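Local coordinates for protein 2-aminomuconate 6-semialdehyde dehydrogenase (Burkholderia cenocepacia, PDB 4U3W) that probably oxidises 2-aminomuconate 6-semialdehyde to the corresponding acid with a nicotinamide coenzyme, at residues S298-A302 against G303-L307; D400-R403 against C404-E407. All coordinates share one frame; numbering follows the deposited sequence.

Interaction 1 (S298-A302 against G303-L307); sequences SFTNA and GQVCL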
loop_
_atom_site.group_PDB
_atom_site.type_symbol
_atom_site.label_atom_id
_atom_site.label_comp_id
_atom_site.label_asym_id
_atom_site.label_seq_id
_atom_site.Cartn_x
_atom_site.Cartn_y
_atom_site.Cartn_z
ATOM N N SER A 298 -35.814 -3.709 -0.528
ATOM C CA SER A 298 -36.708 -4.682 -1.142
ATOM C C SER A 298 -37.350 -4.257 -2.471
ATOM O O SER A 298 -37.597 -5.125 -3.338
ATOM C CB SER A 298 -37.845 -5.095 -0.173
ATOM O OG SER A 298 -37.303 -5.595 1.055
ATOM N N PHE A 299 -37.678 -2.972 -2.627
ATOM C CA PHE A 299 -38.506 -2.565 -3.769
ATOM C C PHE A 299 -37.856 -1.548 -4.724
ATOM O O PHE A 299 -38.473 -1.154 -5.704
ATOM C CB PHE A 299 -39.833 -2.015 -3.253
ATOM C CG PHE A 299 -40.569 -2.976 -2.322
ATOM C CD1 PHE A 299 -40.824 -4.300 -2.713
ATOM C CD2 PHE A 299 -41.005 -2.556 -1.059
ATOM C CE1 PHE A 299 -41.509 -5.197 -1.846
ATOM C CE2 PHE A 299 -41.687 -3.427 -0.211
ATOM C CZ PHE A 299 -41.945 -4.762 -0.618
ATOM N N THR A 300 -36.602 -1.161 -4.467
ATOM C CA THR A 300 -35.852 -0.332 -5.422
ATOM C C THR A 300 -35.833 -0.997 -6.821
ATOM O O THR A 300 -35.573 -2.203 -6.928
ATOM C CB THR A 300 -34.395 -0.097 -4.949
ATOM O OG1 THR A 300 -34.393 0.773 -3.796
ATOM C CG2 THR A 300 -33.541 0.558 -6.074
ATOM N N ASN A 301 -36.107 -0.229 -7.878
ATOM C CA ASN A 301 -36.118 -0.792 -9.266
ATOM C C ASN A 301 -37.057 -1.979 -9.386
ATOM O O ASN A 301 -36.735 -2.955 -10.075
ATOM C CB ASN A 301 -34.664 -1.228 -9.706
ATOM C CG ASN A 301 -34.468 -1.307 -11.246
ATOM O OD1 ASN A 301 -35.005 -0.494 -12.003
ATOM N ND2 ASN A 301 -33.659 -2.296 -11.705
ATOM N N ALA A 302 -38.183 -1.919 -8.680
ATOM C CA ALA A 302 -39.161 -3.004 -8.620
ATOM C C ALA A 302 -38.520 -4.319 -8.154
ATOM O O ALA A 302 -38.910 -5.396 -8.613
ATOM C CB ALA A 302 -39.892 -3.182 -9.994
ATOM N N GLY A 303 -37.548 -4.232 -7.227
ATOM C CA GLY A 303 -36.886 -5.428 -6.694
ATOM C C GLY A 303 -35.896 -6.086 -7.685
ATOM O O GLY A 303 -35.394 -7.179 -7.444
ATOM N N GLN A 304 -35.586 -5.396 -8.777
ATOM C CA GLN A 304 -34.704 -5.959 -9.827
ATOM C C GLN A 304 -33.240 -5.460 -9.682
ATOM O O GLN A 304 -32.665 -4.845 -10.588
ATOM C CB GLN A 304 -35.270 -5.605 -11.201
ATOM C CG GLN A 304 -36.689 -6.141 -11.475
ATOM C CD GLN A 304 -37.273 -5.587 -12.798
ATOM O OE1 GLN A 304 -37.619 -6.357 -13.705
ATOM N NE2 GLN A 304 -37.429 -4.255 -12.884
ATOM N N VAL A 305 -32.655 -5.664 -8.509
ATOM C CA VAL A 305 -31.228 -5.364 -8.305
ATOM C C VAL A 305 -30.657 -6.609 -7.708
ATOM O O VAL A 305 -31.334 -7.236 -6.892
ATOM C CB VAL A 305 -31.013 -4.181 -7.402
ATOM C CG1 VAL A 305 -29.525 -3.791 -7.421
ATOM C CG2 VAL A 305 -31.842 -3.019 -7.881
ATOM N N CYS A 306 -29.445 -7.000 -8.094
ATOM C CA CYS A 306 -28.878 -8.245 -7.555
ATOM C C CYS A 306 -28.733 -8.163 -6.038
ATOM O O CYS A 306 -28.705 -9.184 -5.330
ATOM C CB CYS A 306 -27.512 -8.551 -8.202
ATOM S SG CYS A 306 -26.204 -7.325 -7.920
ATOM N N LEU A 307 -28.632 -6.923 -5.568
ATOM C CA LEU A 307 -28.394 -6.612 -4.154
ATOM C C LEU A 307 -29.655 -6.530 -3.277
ATOM O O LEU A 307 -29.557 -6.301 -2.033
ATOM C CB LEU A 307 -27.654 -5.301 -4.071
ATOM C CG LEU A 307 -26.302 -5.222 -4.810
ATOM C CD1 LEU A 307 -25.858 -3.772 -4.920
ATOM C CD2 LEU A 307 -25.244 -6.094 -4.084
#
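The side-chain amides of Asn301 and Gln304 cross at about a right angle, their planes 42° apart, and each offers its NH2 edge to the other residue's backbone carbonyl. Gln304 NE2 lies 3.2 Å from Asn301 O, which sits almost in the Gln304 amide plane, and Asn301 ND2 lies 3.0 Å from Gln304 O, which is close to the Asn301 amide plane. Asn301 O also takes Gln304 N at 3.0 Å, the two donors arriving from opposite faces of the carbonyl plane. With CG set opposite the backbone N (chi1 -158°), the Asn301 amide extends beside Gln304, while Asn301 CB packs against Val305 CG2 at 3.8 Å. Asn301, Ala302 and Gly303 all have positive phi, so the chain coils in a left-handed sense; Gly303 N to Thr300 O, 2.8 Å, and the Gln304 N bond close two overlapping turns, the second of type I'. Asn173 binds both Asn301 ND2 and Gln304 O, and Gln304 OE1 accepts from Ile349 N. The Gly-Gln-Val-Cys sequence matches the cysteine active-site signature of aldehyde dehydrogenases. This buried turn leads from the end of helix 287-299 toward strand 309-315.

Interaction 2 (D400-R403 against C404-E407); sequences DSAR and CVRE
Arg403 and Glu407 form an i to i+4 salt bridge spanning the short, weakly bonded helix 403-406, with Glu407 just beyond its end. From CB outward, the Arg403 chain skirts the carboxylate: CB and CG each come within 3.5 Å of Glu407 OE2, and CD stays near the same oxygen. A bend at CG-CD (chi3 50°) then turns the guanidinium back, so that NE meets Glu407 OE2 at 2.8 Å in a nearly straight bond (169°) and NH2 meets Glu407 OE1 at 2.9 Å. The grip is side-on, one nitrogen to each oxygen, although the two planes are 41° apart; OE1 uses its syn lone pair, whereas OE2 is met on the syn side but well out of the carboxylate plane. This two-point hydrogen-bonded salt bridge restrains rotation of both groups, and Tyr360 OH gives OE1 another partner. In the backbone, Arg403 O accepts from both Glu407 N, at 2.8 Å, and Arg406 N. The first turn is anchored to Glu367, whose two carboxylate oxygens accept from Arg403 N and Cys404 N, while Cys404 packs on helix 351-366. Farther round, Arg406 runs back over the preceding loop; its NH2 is engaged by Asp431, and its NH1 reaches Asp400 O at 3.2 Å, the oxygen lying at the guanidinium edge and a water sitting 2.9 Å from Asp400 O.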
loop_
_atom_site.group_PDB
_atom_site.type_symbol
_atom_site.label_atom_id
_atom_site.label_comp_id
_atom_site.label_asym_id
_atom_site.label_seq_id
_atom_site.Cartn_x
_atom_site.Cartn_y
_atom_site.Cartn_z
ATOM N N ASP A 400 -37.083 -21.741 6.547
ATOM C CA ASP A 400 -35.827 -21.423 5.855
ATOM C C ASP A 400 -35.560 -22.330 4.647
ATOM O O ASP A 400 -34.808 -21.971 3.710
ATOM C CB ASP A 400 -34.649 -21.508 6.851
ATOM C CG ASP A 400 -34.635 -20.342 7.862
ATOM O OD1 ASP A 400 -35.551 -19.488 7.826
ATOM O OD2 ASP A 400 -33.692 -20.279 8.684
ATOM N N SER A 401 -36.220 -23.487 4.645
ATOM C CA SER A 401 -36.069 -24.495 3.602
ATOM C C SER A 401 -36.933 -24.262 2.365
ATOM O O SER A 401 -36.768 -24.957 1.355
ATOM C CB SER A 401 -36.423 -25.858 4.191
ATOM O OG SER A 401 -37.768 -25.807 4.620
ATOM N N ALA A 402 -37.880 -23.328 2.438
ATOM C CA ALA A 402 -38.824 -23.134 1.323
ATOM C C ALA A 402 -38.113 -22.594 0.072
ATOM O O ALA A 402 -37.140 -21.827 0.174
ATOM C CB ALA A 402 -39.955 -22.208 1.724
ATOM N N ARG A 403 -38.575 -23.036 -1.112
ATOM C CA ARG A 403 -37.971 -22.572 -2.361
ATOM C C ARG A 403 -38.094 -21.037 -2.480
ATOM O O ARG A 403 -37.193 -20.369 -2.980
ATOM C CB ARG A 403 -38.592 -23.275 -3.581
ATOM C CG ARG A 403 -38.396 -24.806 -3.596
ATOM C CD ARG A 403 -39.033 -25.423 -4.862
ATOM N NE ARG A 403 -38.560 -24.659 -6.011
ATOM C CZ ARG A 403 -39.198 -24.546 -7.168
ATOM N NH1 ARG A 403 -40.360 -25.144 -7.364
ATOM N NH2 ARG A 403 -38.664 -23.816 -8.122
ATOM N N CYS A 404 -39.196 -20.477 -2.009
ATOM C CA CYS A 404 -39.416 -19.046 -2.197
ATOM C C CYS A 404 -38.540 -18.166 -1.324
ATOM O O CYS A 404 -38.469 -16.967 -1.595
ATOM C CB CYS A 404 -40.895 -18.683 -1.967
ATOM S SG CYS A 404 -41.911 -19.200 -3.431
ATOM N N VAL A 405 -37.894 -18.737 -0.304
ATOM C CA VAL A 405 -36.928 -17.977 0.474
ATOM C C VAL A 405 -35.501 -18.440 0.160
ATOM O O VAL A 405 -34.565 -17.907 0.750
ATOM C CB VAL A 405 -37.155 -18.078 2.005
ATOM C CG1 VAL A 405 -38.552 -17.663 2.335
ATOM C CG2 VAL A 405 -36.918 -19.495 2.543
ATOM N N ARG A 406 -35.328 -19.413 -0.750
ATOM C CA ARG A 406 -33.967 -19.825 -1.138
ATOM C C ARG A 406 -33.614 -19.389 -2.571
ATOM O O ARG A 406 -32.452 -19.017 -2.852
ATOM C CB ARG A 406 -33.766 -21.339 -0.980
ATOM C CG ARG A 406 -33.891 -21.825 0.455
ATOM C CD ARG A 406 -33.410 -23.287 0.630
ATOM N NE ARG A 406 -31.946 -23.390 0.731
ATOM C CZ ARG A 406 -31.245 -23.149 1.844
ATOM N NH1 ARG A 406 -31.854 -22.787 2.979
ATOM N NH2 ARG A 406 -29.918 -23.273 1.832
ATOM N N GLU A 407 -34.589 -19.389 -3.468
ATOM C CA GLU A 407 -34.290 -19.118 -4.879
ATOM C C GLU A 407 -34.445 -17.633 -5.231
ATOM O O GLU A 407 -35.382 -16.951 -4.788
ATOM C CB GLU A 407 -35.169 -19.982 -5.768
ATOM C CG GLU A 407 -34.900 -21.471 -5.566
ATOM C CD GLU A 407 -35.934 -22.402 -6.218
ATOM O OE1 GLU A 407 -36.703 -21.962 -7.105
ATOM O OE2 GLU A 407 -35.939 -23.601 -5.848
HETATM O O HOH W 1 -33.557 -19.359 3.734
#

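In the fold
Both interactions are local, each within one continuous run of chain, but they occupy different depths. Interaction 1 is mostly buried, about 11 Å from the chain centre to its own centre, and follows helix 287-299; interaction 2 is partly buried, about 23 Å out, and includes the short helix 403-406. Their chemistry follows suit: uncharged amides fix the backbone at 298-307, whereas charged arginines and a glutamate brace 400-407. They do not touch, their nearest atoms being about 10 Å apart, yet both lead toward the same sheet: the chain runs from 298-307 into strand 309-315 and from 400-407 toward strand 413-419, parallel neighbours in that seven-stranded sheet.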